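Local coordinates for Baccell_00875 (Bacteroides cellulosilyticus DSM 14838, PDB 5NO8), which is a polysaccharide lyase that probably removes the L-rhamnose caps linked to glucuronic acid on complex arabinogalactan proteins, at residues Ser584-Glu589 with Asn645-Phe650; Pro573-Phe578 with Gly619-Tyr624. All coordinates share one frame; numbering follows the deposited sequence.

In the fold
Both contacts are buried, and their segments alternate along the sequence; contact 2 lies among helices, contact 1 where loops of the helical region meet strands 326-335 and 672-677. The centre of contact 1 is about 10 Å from the chain's centre, against about 13 Å for contact 2, and the two contact centres are about 17 Å apart. Contact 2 joins helices 562-576 and 615-629 through aliphatic tips and a glutamate methylene against a tyrosine hydroxyl. Contact 1 sets a cysteine against aromatic rings. Helix 632-644 links them: its Arg637 forms salt bridges with Glu589 of contact 1 and Glu576 of contact 2. The contacts also touch directly, where Glu589 OE2 packs 3.6 Å from Tyr622 CE2.

Contact 1 (Ser584-Glu589 with Asn645-Phe650); sequences SYHLNE and NLCLFF
The Tyr585 ring has Cys647 SG at its edge and His586 ND1 over one face, 3.6 Å above the ring plane. This is a cysteine sulfur-aromatic contact: SG lies 5.0 Å from the ring centroid and 86° off the normal, almost in the plane. The same sulfur approaches the His586 ring obliquely, nearest to CD2, while Tyr585 CE2 lies over one face of that imidazole. Ser584 OG sits at the edge of the imidazole, in its plane. The closest touch between the segments is Tyr585 CE2 to Cys647 CB at 3.5 Å. Cys647 SG also lies 3.9 Å from both Tyr585 CD2 and Tyr585 CE2, which shows both side-chain atoms of the cysteine against that side of the phenol ring.

The first torsion of Cys647 (chi1 68°) turns SG between its backbone N and carbonyl carbon, and this sets the sulfur beside the CD2-CE2 bond. No hydrogen bond crosses between the segments. With an alanine in place of Tyr585, the sulfur would probably lose its edge contact and the His586 ring the group lying over its face.

Leu333 of strand 326-335 and Tyr673 of strand 672-677 both touch Tyr585 and Cys647, placing the pair where the helical part of the chain meets two sheets. Tyr659 and Tyr661 add further rings around His586. The turn that carries Tyr585 and His586 is held by Ser584, whose O accepts from both Leu587 N and Asn588 N; an ST turn is closed by His586 N donating to Ser584 OG at 3.1 Å, with an angle of 146° at the hydrogen.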
ATOM      1  N   SER A 584       7.036  -8.589  -5.426  1.00 12.36           N
ATOM      2  CA  SER A 584       7.888  -7.579  -4.817  1.00 12.26           C
ATOM      3  C   SER A 584       7.516  -7.498  -3.341  1.00 12.18           C
ATOM      4  O   SER A 584       6.350  -7.474  -2.999  1.00 12.46           O
ATOM      5  CB  SER A 584       7.657  -6.210  -5.449  1.00 12.15           C
ATOM      6  OG  SER A 584       8.364  -5.188  -4.758  1.00 13.05           O
ATOM      7  N   TYR A 585       8.513  -7.383  -2.481  1.00 11.85           N
ATOM      8  CA  TYR A 585       8.273  -7.156  -1.061  1.00 11.73           C
ATOM      9  C   TYR A 585       7.545  -5.825  -0.807  1.00 11.93           C
ATOM     10  O   TYR A 585       6.850  -5.692   0.171  1.00 12.25           O
ATOM     11  CB  TYR A 585       9.547  -7.267  -0.230  1.00 12.23           C
ATOM     12  CG  TYR A 585      10.601  -6.230  -0.540  1.00 12.66           C
ATOM     13  CD1 TYR A 585      11.546  -6.454  -1.530  1.00 13.19           C
ATOM     14  CD2 TYR A 585      10.615  -4.996   0.119  1.00 13.44           C
ATOM     15  CE1 TYR A 585      12.505  -5.491  -1.850  1.00 13.63           C
ATOM     16  CE2 TYR A 585      11.581  -4.048  -0.156  1.00 13.72           C
ATOM     17  CZ  TYR A 585      12.539  -4.315  -1.128  1.00 14.24           C
ATOM     18  OH  TYR A 585      13.485  -3.365  -1.414  1.00 15.36           O
ATOM     19  N   HIS A 586       7.663  -4.861  -1.710  1.00 11.62           N
ATOM     20  CA  HIS A 586       6.946  -3.603  -1.556  1.00 12.01           C
ATOM     21  C   HIS A 586       5.436  -3.753  -1.715  1.00 12.14           C
ATOM     22  O   HIS A 586       4.675  -2.925  -1.175  1.00 12.26           O
ATOM     23  CB  HIS A 586       7.432  -2.583  -2.594  1.00 12.85           C
ATOM     24  CG  HIS A 586       8.790  -2.036  -2.310  1.00 13.43           C
ATOM     25  ND1 HIS A 586       9.909  -2.425  -3.012  1.00 16.75           N
ATOM     26  CD2 HIS A 586       9.209  -1.136  -1.402  1.00 14.00           C
ATOM     27  CE1 HIS A 586      10.965  -1.770  -2.555  1.00 14.42           C
ATOM     28  NE2 HIS A 586      10.568  -0.983  -1.575  1.00 16.06           N
ATOM     29  N   LEU A 587       5.023  -4.735  -2.509  1.00 12.06           N
ATOM     30  CA  LEU A 587       3.648  -4.848  -3.009  1.00 11.91           C
ATOM     31  C   LEU A 587       2.896  -6.091  -2.619  1.00 12.00           C
ATOM     32  O   LEU A 587       1.666  -6.068  -2.634  1.00 12.30           O
ATOM     33  CB  LEU A 587       3.627  -4.795  -4.545  1.00 12.18           C
ATOM     34  CG  LEU A 587       4.364  -3.656  -5.217  1.00 12.09           C
ATOM     35  CD1 LEU A 587       4.350  -3.822  -6.733  1.00 12.19           C
ATOM     36  CD2 LEU A 587       3.773  -2.337  -4.800  1.00 12.96           C
ATOM     37  N   ASN A 588       3.587  -7.180  -2.286  1.00 12.52           N
ATOM     38  CA  ASN A 588       2.935  -8.483  -2.216  1.00 13.29           C
ATOM     39  C   ASN A 588       2.065  -8.569  -0.959  1.00 13.44           C
ATOM     40  O   ASN A 588       2.564  -8.559   0.154  1.00 13.26           O
ATOM     41  CB  ASN A 588       3.951  -9.625  -2.249  1.00 12.98           C
ATOM     42  CG  ASN A 588       3.299 -10.947  -2.539  1.00 14.17           C
ATOM     43  OD1 ASN A 588       3.053 -11.325  -3.710  1.00 16.91           O
ATOM     44  ND2 ASN A 588       3.003 -11.659  -1.505  1.00 12.92           N
ATOM     45  N   GLU A 589       0.758  -8.601  -1.162  1.00 12.92           N
ATOM     46  CA  GLU A 589      -0.212  -8.512  -0.072  1.00 14.76           C
ATOM     47  C   GLU A 589      -0.085  -7.225   0.752  1.00 14.14           C
ATOM     48  O   GLU A 589      -0.350  -7.210   1.937  1.00 14.69           O
ATOM     49  CB  GLU A 589      -0.178  -9.762   0.804  1.00 16.61           C
ATOM     50  CG  GLU A 589      -0.433 -11.051   0.053  1.00 18.43           C
ATOM     51  CD  GLU A 589      -0.982 -12.138   0.979  1.00 21.51           C
ATOM     52  OE1 GLU A 589      -0.137 -12.879   1.531  1.00 22.01           O
ATOM     53  OE2 GLU A 589      -2.236 -12.219   1.159  1.00 21.66           O
ATOM     54  N   ASN A 645       6.687  -5.593   5.459  1.00 12.79           N
ATOM     55  CA  ASN A 645       6.882  -4.301   6.046  1.00 12.89           C
ATOM     56  C   ASN A 645       8.219  -4.145   6.768  1.00 12.24           C
ATOM     57  O   ASN A 645       8.569  -3.062   7.203  1.00 12.39           O
ATOM     58  CB  ASN A 645       5.717  -3.936   6.956  1.00 13.18           C
ATOM     59  CG  ASN A 645       4.520  -3.432   6.207  1.00 13.25           C
ATOM     60  OD1 ASN A 645       4.241  -2.231   6.246  1.00 13.82           O
ATOM     61  ND2 ASN A 645       3.783  -4.330   5.560  1.00 13.36           N
ATOM     62  N   LEU A 646       8.997  -5.210   6.875  1.00 12.54           N
ATOM     63  CA  LEU A 646      10.319  -5.091   7.479  1.00 12.82           C
ATOM     64  C   LEU A 646      11.261  -4.205   6.707  1.00 12.91           C
ATOM     65  O   LEU A 646      12.250  -3.753   7.269  1.00 13.94           O
ATOM     66  CB  LEU A 646      10.979  -6.453   7.694  1.00 13.53           C
ATOM     67  CG  LEU A 646      10.294  -7.357   8.713  1.00 14.64           C
ATOM     68  CD1 LEU A 646      10.940  -8.724   8.647  1.00 14.96           C
ATOM     69  CD2 LEU A 646      10.364  -6.758  10.109  1.00 15.51           C
ATOM     70  N   CYS A 647      10.968  -3.928   5.429  1.00 12.97           N
ATOM     71  CA  CYS A 647      11.826  -3.039   4.654  1.00 12.93           C
ATOM     72  C   CYS A 647      11.864  -1.605   5.173  1.00 12.92           C
ATOM     73  O   CYS A 647      12.772  -0.869   4.829  1.00 13.92           O
ATOM     74  CB  CYS A 647      11.459  -3.063   3.190  1.00 13.06           C
ATOM     75  SG  CYS A 647       9.846  -2.321   2.851  1.00 14.21           S
ATOM     76  N   LEU A 648      10.939  -1.233   6.058  1.00 12.76           N
ATOM     77  CA  LEU A 648      10.918   0.118   6.641  1.00 13.22           C
ATOM     78  C   LEU A 648      11.943   0.315   7.757  1.00 12.82           C
ATOM     79  O   LEU A 648      12.058   1.406   8.295  1.00 12.76           O
ATOM     80  CB  LEU A 648       9.523   0.410   7.174  1.00 13.32           C
ATOM     81  CG  LEU A 648       8.383   0.413   6.154  1.00 13.97           C
ATOM     82  CD1 LEU A 648       7.058   0.333   6.891  1.00 15.00           C
ATOM     83  CD2 LEU A 648       8.455   1.622   5.237  1.00 14.48           C
ATOM     84  N   PHE A 649      12.655  -0.751   8.127  1.00 12.22           N
ATOM     85  CA  PHE A 649      13.587  -0.771   9.259  1.00 13.00           C
ATOM     86  C   PHE A 649      14.952  -1.164   8.740  1.00 13.44           C
ATOM     87  O   PHE A 649      15.076  -2.147   7.986  1.00 14.49           O
ATOM     88  CB  PHE A 649      13.069  -1.778  10.304  1.00 12.54           C
ATOM     89  CG  PHE A 649      11.677  -1.460  10.731  1.00 12.43           C
ATOM     90  CD1 PHE A 649      11.453  -0.496  11.707  1.00 12.92           C
ATOM     91  CD2 PHE A 649      10.590  -2.050  10.104  1.00 13.12           C
ATOM     92  CE1 PHE A 649      10.155  -0.118  12.037  1.00 13.66           C
ATOM     93  CE2 PHE A 649       9.290  -1.680  10.446  1.00 13.78           C
ATOM     94  CZ  PHE A 649       9.084  -0.714  11.418  1.00 13.25           C
ATOM     95  N   PHE A 650      15.947  -0.372   9.108  1.00 13.58           N
ATOM     96  CA  PHE A 650      17.288  -0.503   8.583  1.00 14.51           C
ATOM     97  C   PHE A 650      18.254  -1.116   9.599  1.00 15.63           C
ATOM     98  O   PHE A 650      17.987  -1.134  10.818  1.00 15.31           O
ATOM     99  CB  PHE A 650      17.758   0.876   8.095  1.00 14.33           C
ATOM    100  CG  PHE A 650      16.736   1.561   7.204  1.00 14.79           C
ATOM    101  CD1 PHE A 650      16.224   0.896   6.085  1.00 15.46           C
ATOM    102  CD2 PHE A 650      16.224   2.793   7.540  1.00 14.93           C
ATOM    103  CE1 PHE A 650      15.257   1.491   5.287  1.00 16.09           C
ATOM    104  CE2 PHE A 650      15.267   3.408   6.746  1.00 15.29           C
ATOM    105  CZ  PHE A 650      14.775   2.741   5.619  1.00 15.44           C
TER

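Contact 2 (Pro573-Phe578 with Gly619-Tyr624); sequences PVLEAF and GAVYYY
This is a buried helix-helix packing contact between the C-terminal part of helix 562-576 and the middle of helix 615-629. With Leu575 CA and Val621 CA 9.3 Å apart, the helices meet through their side chains. Leu575 and Val621 reach toward each other tip to tip, Leu575 CD2 lying 3.7 Å from Val621 CG1 and 3.9 Å from Val621 CB. Leu575 extends across because its CG is anti to the backbone N (chi1 180°). Helix 542-559 packs against this pair, with Ala546 on Leu575 and Ile549 on Val621.

One residue further along each helix, Glu576 and Tyr622 cross at a slant, their carboxylate and ring planes 78° apart. The touch is by the acid's methylene: Glu576 CG is 3.4 Å from Tyr622 OH. The carboxylate is engaged elsewhere, OE2 in a hydrogen bond with Tyr634 OH and OE1 in a salt bridge with Arg637. Tyr634 also meets the Tyr622 ring edge-to-face, so helix 632-644 binds the acid and packs against the phenol ring. Side-chain packing between neighbouring helices of this kind is consistent with the helix-rich C-terminal region of the lyase.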
ATOM      1  N   PRO A 573     -13.596 -10.106   1.507  1.00 21.94           N
ATOM      2  CA  PRO A 573     -13.257  -9.859   0.090  1.00 21.80           C
ATOM      3  C   PRO A 573     -13.045  -8.382  -0.246  1.00 19.53           C
ATOM      4  O   PRO A 573     -12.223  -8.049  -1.119  1.00 19.95           O
ATOM      5  CB  PRO A 573     -14.459 -10.428  -0.673  1.00 23.66           C
ATOM      6  CG  PRO A 573     -15.093 -11.388   0.281  1.00 24.27           C
ATOM      7  CD  PRO A 573     -14.931 -10.727   1.612  1.00 23.55           C
ATOM      8  N   VAL A 574     -13.766  -7.508   0.439  1.00 18.69           N
ATOM      9  CA  VAL A 574     -13.602  -6.083   0.310  1.00 18.99           C
ATOM     10  C   VAL A 574     -12.224  -5.636   0.840  1.00 18.96           C
ATOM     11  O   VAL A 574     -11.544  -4.799   0.217  1.00 17.70           O
ATOM     12  CB  VAL A 574     -14.806  -5.350   0.963  1.00 20.04           C
ATOM     13  CG1 VAL A 574     -14.589  -3.869   1.058  1.00 20.91           C
ATOM     14  CG2 VAL A 574     -16.079  -5.656   0.172  1.00 21.90           C
ATOM     15  N   LEU A 575     -11.777  -6.235   1.945  1.00 17.25           N
ATOM     16  CA  LEU A 575     -10.439  -5.939   2.450  1.00 17.26           C
ATOM     17  C   LEU A 575      -9.344  -6.486   1.545  1.00 16.81           C
ATOM     18  O   LEU A 575      -8.316  -5.808   1.305  1.00 17.16           O
ATOM     19  CB  LEU A 575     -10.245  -6.523   3.852  1.00 18.14           C
ATOM     20  CG  LEU A 575      -8.873  -6.268   4.467  1.00 17.95           C
ATOM     21  CD1 LEU A 575      -8.604  -4.798   4.542  1.00 17.96           C
ATOM     22  CD2 LEU A 575      -8.788  -6.860   5.859  1.00 19.43           C
ATOM     23  N   GLU A 576      -9.543  -7.696   1.050  1.00 16.80           N
ATOM     24  CA  GLU A 576      -8.550  -8.340   0.195  1.00 17.67           C
ATOM     25  C   GLU A 576      -8.373  -7.645  -1.137  1.00 17.67           C
ATOM     26  O   GLU A 576      -7.294  -7.733  -1.733  1.00 16.73           O
ATOM     27  CB  GLU A 576      -8.856  -9.828  -0.022  1.00 19.43           C
ATOM     28  CG  GLU A 576      -8.746 -10.615   1.279  1.00 21.61           C
ATOM     29  CD  GLU A 576      -8.881 -12.105   1.096  1.00 24.09           C
ATOM     30  OE1 GLU A 576      -8.364 -12.636   0.086  1.00 28.33           O
ATOM     31  OE2 GLU A 576      -9.470 -12.756   1.978  1.00 27.74           O
ATOM     32  N   ALA A 577      -9.394  -6.915  -1.581  1.00 16.45           N
ATOM     33  CA  ALA A 577      -9.318  -6.200  -2.859  1.00 15.89           C
ATOM     34  C   ALA A 577      -8.272  -5.066  -2.878  1.00 15.41           C
ATOM     35  O   ALA A 577      -7.777  -4.683  -3.948  1.00 15.22           O
ATOM     36  CB  ALA A 577     -10.692  -5.669  -3.247  1.00 16.84           C
ATOM     37  N   PHE A 578      -7.923  -4.551  -1.701  1.00 14.78           N
ATOM     38  CA  PHE A 578      -6.897  -3.515  -1.577  1.00 14.30           C
ATOM     39  C   PHE A 578      -5.482  -4.003  -1.906  1.00 14.10           C
ATOM     40  O   PHE A 578      -4.588  -3.163  -2.072  1.00 13.93           O
ATOM     41  CB  PHE A 578      -6.859  -2.962  -0.148  1.00 15.38           C
ATOM     42  CG  PHE A 578      -8.011  -2.060   0.208  1.00 15.88           C
ATOM     43  CD1 PHE A 578      -7.924  -0.690  -0.030  1.00 15.78           C
ATOM     44  CD2 PHE A 578      -9.140  -2.562   0.834  1.00 17.39           C
ATOM     45  CE1 PHE A 578      -8.964   0.153   0.341  1.00 17.13           C
ATOM     46  CE2 PHE A 578     -10.190  -1.710   1.224  1.00 16.58           C
ATOM     47  CZ  PHE A 578     -10.106  -0.367   0.944  1.00 16.49           C
ATOM     48  N   GLY A 619      -2.636  -7.739   7.897  1.00 15.36           N
ATOM     49  CA  GLY A 619      -1.954  -8.866   8.521  1.00 15.40           C
ATOM     50  C   GLY A 619      -2.617  -9.256   9.838  1.00 15.28           C
ATOM     51  O   GLY A 619      -2.840 -10.421  10.066  1.00 16.17           O
ATOM     52  N   ALA A 620      -2.893  -8.275  10.692  1.00 15.73           N
ATOM     53  CA  ALA A 620      -3.595  -8.547  11.950  1.00 16.27           C
ATOM     54  C   ALA A 620      -4.938  -9.224  11.706  1.00 18.02           C
ATOM     55  O   ALA A 620      -5.265 -10.224  12.352  1.00 18.39           O
ATOM     56  CB  ALA A 620      -3.772  -7.292  12.751  1.00 17.04           C
ATOM     57  N   VAL A 621      -5.697  -8.703  10.739  1.00 17.09           N
ATOM     58  CA  VAL A 621      -6.963  -9.287  10.363  1.00 16.62           C
ATOM     59  C   VAL A 621      -6.828 -10.734   9.940  1.00 17.41           C
ATOM     60  O   VAL A 621      -7.641 -11.580  10.349  1.00 17.01           O
ATOM     61  CB  VAL A 621      -7.649  -8.484   9.230  1.00 17.10           C
ATOM     62  CG1 VAL A 621      -8.831  -9.265   8.633  1.00 17.86           C
ATOM     63  CG2 VAL A 621      -8.081  -7.122   9.737  1.00 17.52           C
ATOM     64  N   TYR A 622      -5.837 -11.033   9.087  1.00 16.56           N
ATOM     65  CA  TYR A 622      -5.621 -12.384   8.612  1.00 17.02           C
ATOM     66  C   TYR A 622      -5.256 -13.319   9.763  1.00 17.77           C
ATOM     67  O   TYR A 622      -5.715 -14.458   9.788  1.00 18.50           O
ATOM     68  CB  TYR A 622      -4.511 -12.444   7.561  1.00 17.76           C
ATOM     69  CG  TYR A 622      -4.810 -11.803   6.233  1.00 18.20           C
ATOM     70  CD1 TYR A 622      -6.117 -11.415   5.874  1.00 18.51           C
ATOM     71  CD2 TYR A 622      -3.789 -11.587   5.310  1.00 18.29           C
ATOM     72  CE1 TYR A 622      -6.376 -10.856   4.635  1.00 19.17           C
ATOM     73  CE2 TYR A 622      -4.055 -11.019   4.076  1.00 18.85           C
ATOM     74  CZ  TYR A 622      -5.348 -10.678   3.744  1.00 19.69           C
ATOM     75  OH  TYR A 622      -5.614 -10.081   2.527  1.00 19.48           O
ATOM     76  N   TYR A 623      -4.444 -12.817  10.691  1.00 17.02           N
ATOM     77  CA  TYR A 623      -4.085 -13.541  11.931  1.00 18.34           C
ATOM     78  C   TYR A 623      -5.336 -13.883  12.762  1.00 18.12           C
ATOM     79  O   TYR A 623      -5.555 -15.054  13.138  1.00 18.18           O
ATOM     80  CB  TYR A 623      -3.067 -12.717  12.723  1.00 18.40           C
ATOM     81  CG  TYR A 623      -2.941 -13.043  14.189  1.00 17.85           C
ATOM     82  CD1 TYR A 623      -2.152 -14.111  14.625  1.00 18.90           C
ATOM     83  CD2 TYR A 623      -3.571 -12.255  15.141  1.00 19.49           C
ATOM     84  CE1 TYR A 623      -2.031 -14.399  15.985  1.00 19.36           C
ATOM     85  CE2 TYR A 623      -3.463 -12.525  16.484  1.00 18.38           C
ATOM     86  CZ  TYR A 623      -2.709 -13.600  16.897  1.00 20.48           C
ATOM     87  OH  TYR A 623      -2.626 -13.838  18.245  1.00 21.89           O
ATOM     88  N   TYR A 624      -6.174 -12.886  12.999  1.00 18.26           N
ATOM     89  CA  TYR A 624      -7.410 -13.131  13.761  1.00 19.46           C
ATOM     90  C   TYR A 624      -8.367 -14.040  13.001  1.00 20.48           C
ATOM     91  O   TYR A 624      -9.022 -14.895  13.604  1.00 21.69           O
ATOM     92  CB  TYR A 624      -8.124 -11.838  14.132  1.00 18.77           C
ATOM     93  CG  TYR A 624      -7.432 -10.964  15.143  1.00 19.62           C
ATOM     94  CD1 TYR A 624      -7.120 -11.442  16.410  1.00 19.56           C
ATOM     95  CD2 TYR A 624      -7.118  -9.644  14.854  1.00 20.04           C
ATOM     96  CE1 TYR A 624      -6.499 -10.649  17.343  1.00 20.03           C
ATOM     97  CE2 TYR A 624      -6.508  -8.839  15.784  1.00 20.45           C
ATOM     98  CZ  TYR A 624      -6.188  -9.360  17.034  1.00 19.94           C
ATOM     99  OH  TYR A 624      -5.587  -8.570  17.952  1.00 22.20           O
TER